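Local coordinates for ADP-ribose pyrophosphatase (Streptococcus suis, PDB 3O8S), which probably hydrolyses ADP-ribose to AMP and ribose 5-phosphate, as a member of the Nudix hydrolase family, at residues 71-77 against 94-100. Numbering follows the deposited sequence.
With EDO (1,2-ethanediol), chain F.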
loop_
_atom_site.group_PDB
_atom_site.type_symbol
_atom_site.label_atom_id
_atom_site.label_comp_id
_atom_site.label_asym_id
_atom_site.label_seq_id
_atom_site.Cartn_x
_atom_site.Cartn_y
_atom_site.Cartn_z
ATOM N N LEU A 71 -7.035 4.193 -6.781
ATOM C CA LEU A 71 -5.926 3.251 -6.635
ATOM C C LEU A 71 -5.409 2.787 -7.987
ATOM O O LEU A 71 -6.189 2.314 -8.808
ATOM C CB LEU A 71 -6.360 2.017 -5.820
ATOM C CG LEU A 71 -5.811 1.818 -4.397
ATOM C CD1 LEU A 71 -6.149 0.436 -3.893
ATOM C CD2 LEU A 71 -4.308 1.975 -4.331
ATOM N N ASP A 72 -4.092 2.890 -8.200
ATOM C CA ASP A 72 -3.420 2.423 -9.407
ATOM C C ASP A 72 -2.416 1.341 -9.024
ATOM O O ASP A 72 -1.679 1.505 -8.052
ATOM C CB ASP A 72 -2.725 3.578 -10.141
ATOM C CG ASP A 72 -1.988 3.155 -11.400
ATOM O OD1 ASP A 72 -2.657 2.777 -12.375
ATOM O OD2 ASP A 72 -0.743 3.228 -11.411
ATOM N N THR A 73 -2.426 0.217 -9.743
ATOM C CA THR A 73 -1.492 -0.870 -9.468
ATOM C C THR A 73 -0.555 -1.001 -10.652
ATOM O O THR A 73 -0.975 -0.787 -11.784
ATOM C CB THR A 73 -2.214 -2.168 -9.123
ATOM O OG1 THR A 73 -3.085 -2.539 -10.188
ATOM C CG2 THR A 73 -2.987 -2.075 -7.811
ATOM N N ARG A 74 0.729 -1.250 -10.385
ATOM C CA ARG A 74 1.760 -1.441 -11.419
ATOM C C ARG A 74 2.559 -2.667 -11.088
ATOM O O ARG A 74 2.992 -2.822 -9.930
ATOM C CB ARG A 74 2.695 -0.221 -11.549
ATOM C CG ARG A 74 2.033 1.074 -12.039
ATOM C CD ARG A 74 1.756 1.092 -13.530
ATOM N NE ARG A 74 0.475 1.748 -13.796
ATOM C CZ ARG A 74 -0.186 1.691 -14.948
ATOM N NH1 ARG A 74 0.322 1.035 -15.982
ATOM N NH2 ARG A 74 -1.354 2.305 -15.079
ATOM N N ALA A 75 2.757 -3.551 -12.078
ATOM C CA ALA A 75 3.537 -4.770 -11.864
ATOM C C ALA A 75 4.942 -4.630 -12.437
ATOM O O ALA A 75 5.099 -4.236 -13.586
ATOM C CB ALA A 75 2.834 -5.969 -12.482
ATOM N N ALA A 76 5.956 -4.939 -11.626
ATOM C CA ALA A 76 7.369 -4.899 -12.031
ATOM C C ALA A 76 7.878 -6.335 -12.146
ATOM O O ALA A 76 7.954 -7.027 -11.143
ATOM C CB ALA A 76 8.181 -4.122 -11.005
ATOM N N ILE A 77 8.151 -6.795 -13.360
ATOM C CA ILE A 77 8.584 -8.168 -13.659
ATOM C C ILE A 77 9.990 -8.130 -14.247
ATOM O O ILE A 77 10.223 -7.439 -15.224
ATOM C CB ILE A 77 7.562 -8.866 -14.629
ATOM C CG1 ILE A 77 6.106 -8.792 -14.079
ATOM C CG2 ILE A 77 7.970 -10.347 -14.954
ATOM C CD1 ILE A 77 5.049 -8.666 -15.198
ATOM N N SER A 94 4.947 1.252 -20.575
ATOM C CA SER A 94 4.668 1.303 -19.157
ATOM C C SER A 94 4.641 -0.099 -18.551
ATOM O O SER A 94 4.566 -1.102 -19.260
ATOM C CB SER A 94 3.347 2.034 -18.895
ATOM O OG SER A 94 2.225 1.394 -19.481
ATOM N N LEU A 95 4.728 -0.156 -17.238
ATOM C CA LEU A 95 4.577 -1.395 -16.504
ATOM C C LEU A 95 3.137 -1.853 -16.648
ATOM O O LEU A 95 2.233 -0.992 -16.625
ATOM C CB LEU A 95 4.878 -1.180 -15.004
ATOM C CG LEU A 95 6.270 -0.761 -14.586
ATOM C CD1 LEU A 95 6.297 -0.472 -13.088
ATOM C CD2 LEU A 95 7.268 -1.830 -14.935
ATOM N N PRO A 96 2.867 -3.173 -16.738
ATOM C CA PRO A 96 1.463 -3.614 -16.774
ATOM C C PRO A 96 0.758 -3.120 -15.512
ATOM O O PRO A 96 1.376 -3.019 -14.445
ATOM C CB PRO A 96 1.565 -5.148 -16.827
ATOM C CG PRO A 96 2.912 -5.405 -17.401
ATOM C CD PRO A 96 3.790 -4.323 -16.820
ATOM N N GLY A 97 -0.493 -2.733 -15.658
ATOM C CA GLY A 97 -1.242 -2.236 -14.521
ATOM C C GLY A 97 -2.461 -1.439 -14.891
ATOM O O GLY A 97 -3.058 -1.636 -15.950
ATOM N N GLY A 98 -2.834 -0.550 -14.000
ATOM C CA GLY A 98 -4.013 0.276 -14.169
ATOM C C GLY A 98 -4.786 0.396 -12.882
ATOM O O GLY A 98 -4.340 -0.063 -11.822
ATOM N N TRP A 99 -5.941 1.035 -12.976
ATOM C CA TRP A 99 -6.806 1.281 -11.836
ATOM C C TRP A 99 -7.390 -0.009 -11.324
ATOM O O TRP A 99 -7.794 -0.881 -12.098
ATOM C CB TRP A 99 -7.886 2.301 -12.173
ATOM C CG TRP A 99 -7.343 3.694 -12.273
ATOM C CD1 TRP A 99 -6.693 4.396 -11.299
ATOM C CD2 TRP A 99 -7.418 4.561 -13.411
ATOM N NE1 TRP A 99 -6.354 5.646 -11.760
ATOM C CE2 TRP A 99 -6.796 5.780 -13.051
ATOM C CE3 TRP A 99 -7.945 4.423 -14.709
ATOM C CZ2 TRP A 99 -6.689 6.857 -13.940
ATOM C CZ3 TRP A 99 -7.838 5.490 -15.591
ATOM C CH2 TRP A 99 -7.226 6.694 -15.202
ATOM N N CYS A 100 -7.346 -0.146 -10.007
ATOM C CA CYS A 100 -7.766 -1.323 -9.286
ATOM C C CYS A 100 -9.265 -1.512 -9.384
ATOM O O CYS A 100 -10.032 -0.620 -9.023
ATOM C CB CYS A 100 -7.301 -1.250 -7.833
ATOM S SG CYS A 100 -7.515 -2.790 -6.908
HETATM C C1 EDO F . -1.544 -0.439 -20.273
HETATM O O1 EDO F . -2.900 -0.205 -19.878
HETATM C C2 EDO F . -0.647 -0.347 -19.048
HETATM O O2 EDO F . -0.239 1.007 -18.844
#
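The guanidinium of R74 lies over the backbone of a glycine pair, with G98 N and G97 C against one of its faces. G97 and G98 have phi near 161° and 138°, where a CB would jam against the preceding carbonyl oxygen. A CB on G97 would also clash with T73 O. With none there, the two backbones can pass at 4.4 Å between R74 CA and G97 CA. D72 holds the arginine from its own strand: R74 NH2 to D72 OD1 is a 3.0 Å salt bridge, and R74 NE reaches D72 OD2 at 3.1 Å. K147 forms a second salt bridge to D72. R74 NH1 donates hydrogen bonds to L95 O and to O2 of the ethanediol, both 2.9 Å. The ethanediol probably comes from the crystallisation liquor; S94 OG and its O2 share a hydrogen bond of 2.6 Å.

The strands run antiparallel, at 174°. T73 and G98 are a hydrogen-bonded pair: T73 N to G98 O is 2.8 Å, and G98 N to T73 O is 2.9 Å. C100 N to L71 O (3.0 Å) and A75 N to P96 O (2.8 Å) extend the ladder at its two ends. D72–W99 and R74–G97 are non-hydrogen-bonded pairs.

The G97-G98 pair lies shortly before helix 106-118, consistent with the start of the Nudix box, whose loop-helix-loop carries the metal-binding glutamates in this family. T73 and A75 pack on that helix, where N109 hydrogen-bonds T73 OG1 and G97 N donates to E117. L95 packs on strand 82-87. In the mixed sheet, strand 70-79 pairs antiparallel with strands 93-99 and 82-87, and parallel with strand 145-157.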